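Local coordinates for sensor protein (Vibrio cholerae, PDB 3BY9) that probably relays C4-dicarboxylate signals as the DctB histidine kinase of a two-component system, the part here being its succinate-binding sensor domain, at residues G129-Y134 with V147-L152; A102-F107 with S116-L121; V188-P193 with I210-W215. All blocks are in the same frame, centred on the assembly; numbering follows the deposited sequence.

Interaction 1. Residues G129-Y134 with V147-L152; sequences GYYYAY and VVKMDL. With SIN (succinic acid), chain E.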
loop_
_atom_site.group_PDB
_atom_site.type_symbol
_atom_site.label_atom_id
_atom_site.label_comp_id
_atom_site.label_asym_id
_atom_site.label_seq_id
_atom_site.Cartn_x
_atom_site.Cartn_y
_atom_site.Cartn_z
ATOM N N GLY A 129 4.660 1.365 -1.515
ATOM C CA GLY A 129 4.295 2.239 -0.434
ATOM C C GLY A 129 2.815 2.184 -0.128
ATOM O O GLY A 129 2.016 1.625 -0.904
ATOM N N TYR A 130 2.466 2.707 1.044
ATOM C CA TYR A 130 1.066 2.876 1.384
ATOM C C TYR A 130 0.944 4.422 1.330
ATOM O O TYR A 130 1.712 5.135 1.979
ATOM C CB TYR A 130 0.773 2.408 2.798
ATOM C CG TYR A 130 -0.702 2.190 2.982
ATOM C CD1 TYR A 130 -1.305 1.020 2.560
ATOM C CD2 TYR A 130 -1.509 3.223 3.465
ATOM C CE1 TYR A 130 -2.695 0.857 2.586
ATOM C CE2 TYR A 130 -2.891 3.080 3.508
ATOM C CZ TYR A 130 -3.480 1.911 3.069
ATOM O OH TYR A 130 -4.867 1.817 3.042
ATOM N N TYR A 131 -0.083 4.915 0.638
ATOM C CA TYR A 131 -0.244 6.343 0.430
ATOM C C TYR A 131 -1.477 6.905 1.088
ATOM O O TYR A 131 -2.557 6.300 0.978
ATOM C CB TYR A 131 -0.371 6.636 -1.087
ATOM C CG TYR A 131 0.807 6.190 -1.947
ATOM C CD1 TYR A 131 1.684 7.110 -2.494
ATOM C CD2 TYR A 131 0.991 4.838 -2.276
ATOM C CE1 TYR A 131 2.733 6.719 -3.351
ATOM C CE2 TYR A 131 2.031 4.449 -3.137
ATOM C CZ TYR A 131 2.881 5.374 -3.657
ATOM O OH TYR A 131 3.921 4.987 -4.469
ATOM N N TYR A 132 -1.309 8.042 1.791
ATOM C CA TYR A 132 -2.469 8.755 2.356
ATOM C C TYR A 132 -2.505 10.126 1.669
ATOM O O TYR A 132 -1.471 10.803 1.570
ATOM C CB TYR A 132 -2.296 8.979 3.856
ATOM C CG TYR A 132 -2.563 7.712 4.651
ATOM C CD1 TYR A 132 -3.868 7.268 4.840
ATOM C CD2 TYR A 132 -1.515 7.001 5.194
ATOM C CE1 TYR A 132 -4.129 6.109 5.588
ATOM C CE2 TYR A 132 -1.747 5.846 5.947
ATOM C CZ TYR A 132 -3.030 5.425 6.137
ATOM O OH TYR A 132 -3.236 4.320 6.924
ATOM N N ALA A 133 -3.685 10.561 1.230
ATOM C CA ALA A 133 -3.771 11.848 0.533
ATOM C C ALA A 133 -4.937 12.657 1.086
ATOM O O ALA A 133 -5.904 12.097 1.663
ATOM C CB ALA A 133 -3.966 11.593 -0.983
ATOM N N TYR A 134 -4.832 13.972 0.960
ATOM C CA TYR A 134 -5.892 14.824 1.520
ATOM C C TYR A 134 -5.933 16.101 0.695
ATOM O O TYR A 134 -4.908 16.609 0.257
ATOM C CB TYR A 134 -5.524 15.175 2.981
ATOM C CG TYR A 134 -6.713 15.600 3.802
ATOM C CD1 TYR A 134 -7.498 14.647 4.471
ATOM C CD2 TYR A 134 -7.066 16.945 3.903
ATOM C CE1 TYR A 134 -8.611 15.045 5.208
ATOM C CE2 TYR A 134 -8.179 17.335 4.651
ATOM C CZ TYR A 134 -8.946 16.377 5.295
ATOM O OH TYR A 134 -10.097 16.766 6.020
ATOM N N VAL A 147 0.242 14.483 -0.039
ATOM C CA VAL A 147 0.361 13.019 0.049
ATOM C C VAL A 147 1.507 12.624 0.950
ATOM O O VAL A 147 2.565 13.257 0.935
ATOM C CB VAL A 147 0.699 12.429 -1.344
ATOM C CG1 VAL A 147 0.680 10.881 -1.266
ATOM C CG2 VAL A 147 -0.347 12.907 -2.411
ATOM N N VAL A 148 1.276 11.606 1.761
ATOM C CA VAL A 148 2.376 11.047 2.564
ATOM C C VAL A 148 2.472 9.571 2.099
ATOM O O VAL A 148 1.460 8.882 2.069
ATOM C CB VAL A 148 1.998 11.075 4.053
ATOM C CG1 VAL A 148 2.976 10.182 4.884
ATOM C CG2 VAL A 148 2.163 12.518 4.582
ATOM N N LYS A 149 3.677 9.112 1.761
ATOM C CA LYS A 149 3.902 7.719 1.357
ATOM C C LYS A 149 4.744 7.065 2.438
ATOM O O LYS A 149 5.795 7.574 2.804
ATOM C CB LYS A 149 4.651 7.672 0.025
ATOM C CG LYS A 149 4.999 6.256 -0.424
ATOM C CD LYS A 149 5.915 6.320 -1.674
ATOM C CE LYS A 149 6.257 4.867 -2.137
ATOM N NZ LYS A 149 7.216 4.965 -3.311
HETATM N N MSE A 150 4.243 5.927 2.911
HETATM C CA MSE A 150 4.890 5.153 3.986
HETATM C C MSE A 150 5.525 3.905 3.403
HETATM O O MSE A 150 4.897 3.200 2.617
HETATM C CB MSE A 150 3.827 4.720 5.052
HETATM C CG MSE A 150 4.473 4.103 6.277
HETATM SE SE MSE A 150 3.068 3.088 7.257
HETATM C CE MSE A 150 2.928 1.584 6.000
ATOM N N ASP A 151 6.766 3.626 3.811
ATOM C CA ASP A 151 7.493 2.426 3.383
ATOM C C ASP A 151 6.800 1.294 4.137
ATOM O O ASP A 151 6.291 1.504 5.243
ATOM C CB ASP A 151 8.951 2.575 3.850
ATOM C CG ASP A 151 9.816 1.390 3.501
ATOM O OD1 ASP A 151 10.155 1.230 2.302
ATOM O OD2 ASP A 151 10.161 0.625 4.436
ATOM N N LEU A 152 6.830 0.102 3.559
ATOM C CA LEU A 152 6.164 -1.070 4.167
ATOM C C LEU A 152 7.020 -1.921 5.085
ATOM O O LEU A 152 6.525 -2.894 5.662
ATOM C CB LEU A 152 5.672 -1.974 3.077
ATOM C CG LEU A 152 4.790 -1.232 2.084
ATOM C CD1 LEU A 152 4.331 -2.201 1.030
ATOM C CD2 LEU A 152 3.592 -0.627 2.797
HETATM C C1 SIN E . 6.518 7.022 -6.252
HETATM O O1 SIN E . 5.959 6.580 -5.191
HETATM O O2 SIN E . 7.600 6.534 -6.684
HETATM C C2 SIN E . 5.884 8.164 -7.055
HETATM C C3 SIN E . 4.400 8.365 -6.699
HETATM C C4 SIN E . 3.491 7.294 -7.271
HETATM O O3 SIN E . 2.249 7.365 -7.019
HETATM O O4 SIN E . 3.992 6.350 -7.949
#
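Tyr130 with Met150 and Tyr132 with Val148 are hydrogen-bonded pairs of an antiparallel ladder, each closed by two backbone N-H...O bonds, while Tyr131-Lys149 and Ala133-Val147 are the non-hydrogen-bonded pairs between them and beyond. On the face carrying Tyr131, the phenol and the Lys149 chain run side by side in the same direction. Lys149 has CG anti to the backbone N (chi1 177°) and stays extended beyond it. Its CG lies over one ring face of Tyr131, 4.0 Å from the centroid and offset toward the rim, a CH-pi contact. Farther out, Lys149 CE comes to 3.3 Å from Tyr131 OH.

Both tips end on one carboxylate oxygen of succinate: Tyr131 OH donates to O1 at 2.7 Å, and Lys149 NZ donates to the same O1 at 2.8 Å. The ammonium, also bonded to Gln127 O, would help to balance the carboxylate charge. Gly129 offers just CA at 3.7 Å from Lys149 CE, which lets the long chain pass close by. On the opposite face the selenomethionine Met150 sets CE 3.9 Å from Tyr130 CB, and Tyr130 and Met150 both reach Leu27 of the long helix 5-27. This is a beta hairpin from the five-stranded sheet of one PAS-like unit of the sensor domain, its Tyr131 face forming part of the succinate pocket.

Interaction 2. Residues A102-F107 with S116-L121; sequences AWRPYF and SQYFAL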
loop_
_atom_site.group_PDB
_atom_site.type_symbol
_atom_site.label_atom_id
_atom_site.label_comp_id
_atom_site.label_asym_id
_atom_site.label_seq_id
_atom_site.Cartn_x
_atom_site.Cartn_y
_atom_site.Cartn_z
ATOM N N ALA A 102 -1.883 12.527 -11.849
ATOM C CA ALA A 102 -3.364 12.627 -11.953
ATOM C C ALA A 102 -3.953 11.268 -12.231
ATOM O O ALA A 102 -5.127 11.047 -11.972
ATOM C CB ALA A 102 -3.765 13.596 -13.090
ATOM N N TRP A 103 -3.141 10.364 -12.790
ATOM C CA TRP A 103 -3.561 9.008 -13.109
ATOM C C TRP A 103 -3.648 8.091 -11.872
ATOM O O TRP A 103 -4.231 6.957 -11.940
ATOM C CB TRP A 103 -2.591 8.412 -14.160
ATOM C CG TRP A 103 -1.150 8.404 -13.724
ATOM C CD1 TRP A 103 -0.227 9.443 -13.863
ATOM C CD2 TRP A 103 -0.455 7.338 -13.039
ATOM N NE1 TRP A 103 0.984 9.057 -13.271
ATOM C CE2 TRP A 103 0.867 7.788 -12.775
ATOM C CE3 TRP A 103 -0.823 6.050 -12.624
ATOM C CZ2 TRP A 103 1.816 6.987 -12.113
ATOM C CZ3 TRP A 103 0.137 5.249 -11.961
ATOM C CH2 TRP A 103 1.427 5.729 -11.718
ATOM N N ARG A 104 -3.130 8.552 -10.734
ATOM C CA ARG A 104 -3.193 7.723 -9.529
ATOM C C ARG A 104 -4.501 7.907 -8.790
ATOM O O ARG A 104 -4.957 9.031 -8.589
ATOM C CB ARG A 104 -2.094 8.086 -8.540
ATOM C CG ARG A 104 -0.771 7.486 -8.849
ATOM C CD ARG A 104 -0.749 5.948 -8.593
ATOM N NE ARG A 104 0.647 5.497 -8.394
ATOM C CZ ARG A 104 1.088 4.266 -8.658
ATOM N NH1 ARG A 104 0.270 3.330 -9.124
ATOM N NH2 ARG A 104 2.406 4.002 -8.540
ATOM N N PRO A 105 -5.077 6.821 -8.295
ATOM C CA PRO A 105 -6.353 6.974 -7.564
ATOM C C PRO A 105 -6.272 7.904 -6.365
ATOM O O PRO A 105 -7.222 8.610 -6.067
ATOM C CB PRO A 105 -6.654 5.547 -7.128
ATOM C CG PRO A 105 -6.175 4.739 -8.332
ATOM C CD PRO A 105 -4.815 5.401 -8.641
ATOM N N TYR A 106 -5.146 7.908 -5.638
ATOM C CA TYR A 106 -5.130 8.789 -4.477
ATOM C C TYR A 106 -5.243 10.254 -4.878
ATOM O O TYR A 106 -5.787 11.052 -4.096
ATOM C CB TYR A 106 -3.902 8.512 -3.577
ATOM C CG TYR A 106 -2.550 8.742 -4.244
ATOM C CD1 TYR A 106 -2.063 10.048 -4.480
ATOM C CD2 TYR A 106 -1.739 7.661 -4.612
ATOM C CE1 TYR A 106 -0.792 10.266 -5.069
ATOM C CE2 TYR A 106 -0.474 7.878 -5.206
ATOM C CZ TYR A 106 -0.014 9.180 -5.433
ATOM O OH TYR A 106 1.214 9.402 -6.061
ATOM N N PHE A 107 -4.795 10.635 -6.075
ATOM C CA PHE A 107 -4.915 12.032 -6.436
ATOM C C PHE A 107 -6.380 12.233 -6.969
ATOM O O PHE A 107 -7.065 13.191 -6.612
ATOM C CB PHE A 107 -3.940 12.392 -7.572
ATOM C CG PHE A 107 -4.131 13.807 -8.076
ATOM C CD1 PHE A 107 -3.585 14.881 -7.373
ATOM C CD2 PHE A 107 -4.986 14.061 -9.157
ATOM C CE1 PHE A 107 -3.858 16.190 -7.698
ATOM C CE2 PHE A 107 -5.291 15.374 -9.510
ATOM C CZ PHE A 107 -4.718 16.457 -8.768
ATOM N N SER A 116 -8.105 10.092 1.049
ATOM C CA SER A 116 -8.093 8.826 0.351
ATOM C C SER A 116 -6.842 8.089 0.772
ATOM O O SER A 116 -5.933 8.665 1.386
ATOM C CB SER A 116 -8.102 9.014 -1.190
ATOM O OG SER A 116 -6.901 9.606 -1.624
ATOM N N GLN A 117 -6.835 6.776 0.517
ATOM C CA GLN A 117 -5.645 5.986 0.822
ATOM C C GLN A 117 -5.473 4.968 -0.294
ATOM O O GLN A 117 -6.447 4.605 -0.987
ATOM C CB GLN A 117 -5.756 5.317 2.188
ATOM C CG GLN A 117 -6.972 4.425 2.348
ATOM C CD GLN A 117 -7.203 4.114 3.833
ATOM O OE1 GLN A 117 -8.161 4.603 4.471
ATOM N NE2 GLN A 117 -6.300 3.345 4.398
ATOM N N TYR A 118 -4.237 4.472 -0.471
ATOM C CA TYR A 118 -3.985 3.594 -1.606
ATOM C C TYR A 118 -2.665 2.878 -1.388
ATOM O O TYR A 118 -1.874 3.308 -0.579
ATOM C CB TYR A 118 -3.818 4.478 -2.859
ATOM C CG TYR A 118 -3.798 3.729 -4.193
ATOM C CD1 TYR A 118 -4.924 2.966 -4.608
ATOM C CD2 TYR A 118 -2.711 3.838 -5.054
ATOM C CE1 TYR A 118 -4.943 2.334 -5.843
ATOM C CE2 TYR A 118 -2.711 3.216 -6.316
ATOM C CZ TYR A 118 -3.841 2.469 -6.690
ATOM O OH TYR A 118 -3.869 1.916 -7.944
ATOM N N PHE A 119 -2.438 1.755 -2.077
ATOM C CA PHE A 119 -1.112 1.112 -1.960
ATOM C C PHE A 119 -0.689 0.810 -3.385
ATOM O O PHE A 119 -1.546 0.580 -4.251
ATOM C CB PHE A 119 -1.153 -0.182 -1.082
ATOM C CG PHE A 119 -2.211 -1.166 -1.485
ATOM C CD1 PHE A 119 -1.965 -2.097 -2.486
ATOM C CD2 PHE A 119 -3.462 -1.142 -0.883
ATOM C CE1 PHE A 119 -2.977 -3.009 -2.886
ATOM C CE2 PHE A 119 -4.464 -2.043 -1.283
ATOM C CZ PHE A 119 -4.205 -2.970 -2.285
ATOM N N ALA A 120 0.617 0.852 -3.651
ATOM C CA ALA A 120 1.075 0.645 -4.997
ATOM C C ALA A 120 2.573 0.475 -5.047
ATOM O O ALA A 120 3.275 0.720 -4.064
ATOM C CB ALA A 120 0.749 1.892 -5.835
ATOM N N LEU A 121 3.027 0.097 -6.252
ATOM C CA LEU A 121 4.468 0.072 -6.536
ATOM C C LEU A 121 4.770 1.456 -7.098
ATOM O O LEU A 121 4.180 1.865 -8.098
ATOM C CB LEU A 121 4.787 -1.001 -7.602
ATOM C CG LEU A 121 6.250 -0.946 -8.093
ATOM C CD1 LEU A 121 7.237 -1.286 -6.970
ATOM C CD2 LEU A 121 6.428 -1.995 -9.205
HETATM O O HOH W 1 -2.468 3.261 -9.942
#
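Ala120 CB covers one face of the Arg104 guanidinium, off toward the rim and 3.6 Å from Arg104 NH1, while Trp103 CH2 lies 3.3 Å above the centre of the opposite face. At the edge, Arg104 NH2 donates to Leu121 O at 2.8 Å. That bond is bent (139° at the hydrogen), and the donor stands 41° out of the carbonyl plane. In the guanidinium plane a water accepts from Arg104 NH1 at 2.9 Å and also bonds Tyr118 OH at 2.8 Å. The small methyl of Ala120 allows the strand to come right up to the flat cation, which is thus held in position while NE bonds O3 of succinate.

Arg104 is the N-cap residue of helix 105-110, its carbonyl O accepting from Phe107 N, and Pro105 suits the first turn because no backbone N-H is needed there. The helix start is laid against strand 116-121, the edge strand of the pocket-bearing sheet in this PAS-like fold. Pro105 spreads over one face of the Tyr118 ring, its CG 3.6 Å from Tyr118 CZ. Tyr106 crosses Tyr118 at about a right angle, with Tyr118 CD2 near the plane of the Tyr106 ring at its edge, 4.0 Å from Tyr106 CD2. Tyr106 CG sits between the backbone N and the carbonyl carbon (chi1 62°); the ring beyond it lies in the pocket, where it stacks with Tyr131 and its OH bonds both Tyr76 OH and succinate O3. At the strand's start, Ser116 OG faces Tyr106 O and hydrogen-bonds Ser110 OG.

Interaction 3. Residues V188-P193 with I210-W215; sequences VADLSP and IPSLGW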
loop_
_atom_site.group_PDB
_atom_site.type_symbol
_atom_site.label_atom_id
_atom_site.label_comp_id
_atom_site.label_asym_id
_atom_site.label_seq_id
_atom_site.Cartn_x
_atom_site.Cartn_y
_atom_site.Cartn_z
ATOM N N VAL A 188 -2.380 -15.300 -6.127
ATOM C CA VAL A 188 -2.457 -16.558 -5.405
ATOM C C VAL A 188 -2.886 -17.666 -6.348
ATOM O O VAL A 188 -2.353 -18.775 -6.296
ATOM C CB VAL A 188 -3.463 -16.460 -4.240
ATOM C CG1 VAL A 188 -3.768 -17.850 -3.660
ATOM C CG2 VAL A 188 -2.861 -15.550 -3.133
ATOM N N ALA A 189 -3.861 -17.351 -7.206
ATOM C CA ALA A 189 -4.429 -18.319 -8.153
ATOM C C ALA A 189 -4.376 -17.764 -9.567
ATOM O O ALA A 189 -4.178 -16.575 -9.780
ATOM C CB ALA A 189 -5.901 -18.607 -7.784
ATOM N N ASP A 190 -4.624 -18.632 -10.550
ATOM C CA ASP A 190 -4.585 -18.184 -11.928
ATOM C C ASP A 190 -5.611 -17.084 -12.226
ATOM O O ASP A 190 -6.727 -17.098 -11.687
ATOM C CB ASP A 190 -4.849 -19.359 -12.893
ATOM C CG ASP A 190 -3.799 -20.460 -12.819
ATOM O OD1 ASP A 190 -2.732 -20.279 -12.202
ATOM O OD2 ASP A 190 -4.054 -21.535 -13.415
ATOM N N LEU A 191 -5.196 -16.146 -13.083
ATOM C CA LEU A 191 -6.020 -15.013 -13.499
ATOM C C LEU A 191 -6.191 -15.086 -15.024
ATOM O O LEU A 191 -5.304 -15.571 -15.745
ATOM C CB LEU A 191 -5.337 -13.674 -13.162
ATOM C CG LEU A 191 -5.251 -13.391 -11.652
ATOM C CD1 LEU A 191 -4.445 -12.098 -11.392
ATOM C CD2 LEU A 191 -6.638 -13.250 -11.116
ATOM N N SER A 192 -7.296 -14.560 -15.509
ATOM C CA SER A 192 -7.531 -14.603 -16.950
ATOM C C SER A 192 -6.804 -13.441 -17.638
ATOM O O SER A 192 -6.403 -12.483 -16.985
ATOM C CB SER A 192 -9.024 -14.487 -17.193
ATOM O OG SER A 192 -9.428 -13.157 -16.908
ATOM N N PRO A 193 -6.600 -13.510 -18.976
ATOM C CA PRO A 193 -5.924 -12.417 -19.675
ATOM C C PRO A 193 -6.629 -11.095 -19.453
ATOM O O PRO A 193 -6.009 -10.043 -19.399
ATOM C CB PRO A 193 -6.022 -12.819 -21.152
ATOM C CG PRO A 193 -5.905 -14.327 -21.086
ATOM C CD PRO A 193 -6.777 -14.691 -19.867
ATOM N N ILE A 210 2.491 -10.259 -13.715
ATOM C CA ILE A 210 1.860 -10.808 -12.522
ATOM C C ILE A 210 1.755 -12.327 -12.774
ATOM O O ILE A 210 0.769 -12.805 -13.298
ATOM C CB ILE A 210 0.456 -10.233 -12.367
ATOM C CG1 ILE A 210 0.521 -8.687 -12.347
ATOM C CG2 ILE A 210 -0.229 -10.792 -11.094
ATOM C CD1 ILE A 210 1.203 -8.054 -11.110
ATOM N N PRO A 211 2.779 -13.094 -12.380
ATOM C CA PRO A 211 2.689 -14.542 -12.606
ATOM C C PRO A 211 1.769 -15.106 -11.554
ATOM O O PRO A 211 1.469 -14.448 -10.552
ATOM C CB PRO A 211 4.114 -15.059 -12.353
ATOM C CG PRO A 211 4.977 -13.868 -12.290
ATOM C CD PRO A 211 4.099 -12.707 -11.858
ATOM N N SER A 212 1.361 -16.353 -11.756
ATOM C CA SER A 212 0.475 -17.011 -10.794
ATOM C C SER A 212 1.216 -18.018 -9.926
ATOM O O SER A 212 2.078 -18.750 -10.426
ATOM C CB SER A 212 -0.620 -17.759 -11.549
ATOM O OG SER A 212 -1.370 -18.527 -10.618
ATOM N N LEU A 213 0.879 -18.060 -8.634
ATOM C CA LEU A 213 1.489 -19.041 -7.713
ATOM C C LEU A 213 0.807 -20.401 -7.905
ATOM O O LEU A 213 1.269 -21.418 -7.364
ATOM C CB LEU A 213 1.350 -18.575 -6.264
ATOM C CG LEU A 213 2.162 -17.296 -5.984
ATOM C CD1 LEU A 213 1.793 -16.746 -4.614
ATOM C CD2 LEU A 213 3.659 -17.566 -6.058
ATOM N N GLY A 214 -0.337 -20.381 -8.592
ATOM C CA GLY A 214 -1.015 -21.612 -8.950
ATOM C C GLY A 214 -1.723 -22.396 -7.885
ATOM O O GLY A 214 -1.957 -23.589 -8.071
ATOM N N TRP A 215 -2.086 -21.752 -6.774
ATOM C CA TRP A 215 -2.785 -22.494 -5.717
ATOM C C TRP A 215 -4.272 -22.550 -6.044
ATOM O O TRP A 215 -4.787 -21.680 -6.754
ATOM C CB TRP A 215 -2.628 -21.785 -4.351
ATOM C CG TRP A 215 -1.395 -22.188 -3.567
ATOM C CD1 TRP A 215 -1.045 -23.451 -3.186
ATOM C CD2 TRP A 215 -0.414 -21.308 -2.999
ATOM N NE1 TRP A 215 0.102 -23.414 -2.405
ATOM C CE2 TRP A 215 0.502 -22.110 -2.276
ATOM C CE3 TRP A 215 -0.231 -19.914 -3.028
ATOM C CZ2 TRP A 215 1.593 -21.563 -1.583
ATOM C CZ3 TRP A 215 0.858 -19.367 -2.327
ATOM C CH2 TRP A 215 1.748 -20.199 -1.622
HETATM O O HOH W 2 -4.802 -21.391 -9.558
#
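Asp190 and Ser212 make the side-chain bond of this loop-to-loop contact: Ser212 OG donates to Asp190 OD1 at 2.7 Å, meeting the anti lone pair that faces away from the other carboxylate oxygen. Alongside it the backbones are tied where Trp215 N donates to Val188 O at 3.0 Å. A water adds a further bridge between the two segments, accepting from Asp190 N at 2.9 Å and donating to Trp215 O at 2.8 Å. Ala189 CB touches that same Trp215 O at 3.4 Å, a small side chain where the two loop backbones run close. Apolar contacts are sparser: Val188 CG1 meets the indole at CE3, 4.1 Å away, and Leu191 CD1 only grazes Ile210 CG2.

Ser212 is positioned from within its own loop. Its OG, anti to the backbone N (chi1 173°), accepts from Gly214 N at 2.9 Å, forming an ST turn, and so is donor to Asp190 and acceptor from Gly214 together. Gly214 has a positive phi (73°), a conformation readily adopted by glycine. Farther out, Ser187 makes backbone bonds to Pro211 and Leu213. The Trp215 indole is fixed by NE1 donating to Asp236 O, by an edge-to-face contact with Trp183 and by a cation-pi contact with Lys228.

The two loops flank helix 193-202: one leads into it, with Ser192 as N-cap, and the other follows it toward strand 223-226, while Leu191 and Ile210 both pack on Leu196 of that helix.

How the interactions relate
Interactions 1 and 2 share the five-stranded sheet, in which strands 116-121 and 128-138 are neighbours, and their centres lie about 9 Å apart. They meet directly through the backbone of Tyr131 and Tyr118, and each supplies two of the residues seen to bind succinate, so the hairpin holds one carboxylate of the ligand and the helix start the other. Along the chain interaction 2 closes before interaction 1 opens, and interaction 3 follows, in the part that holds the four-stranded sheet, its centre about 27 Å from that of interaction 1 and about 24 Å from that of interaction 2. It touches neither. The layout fits a tandem PAS-like sensor, in which ligand recognition belongs to one unit and interaction 3 joins loops of the other.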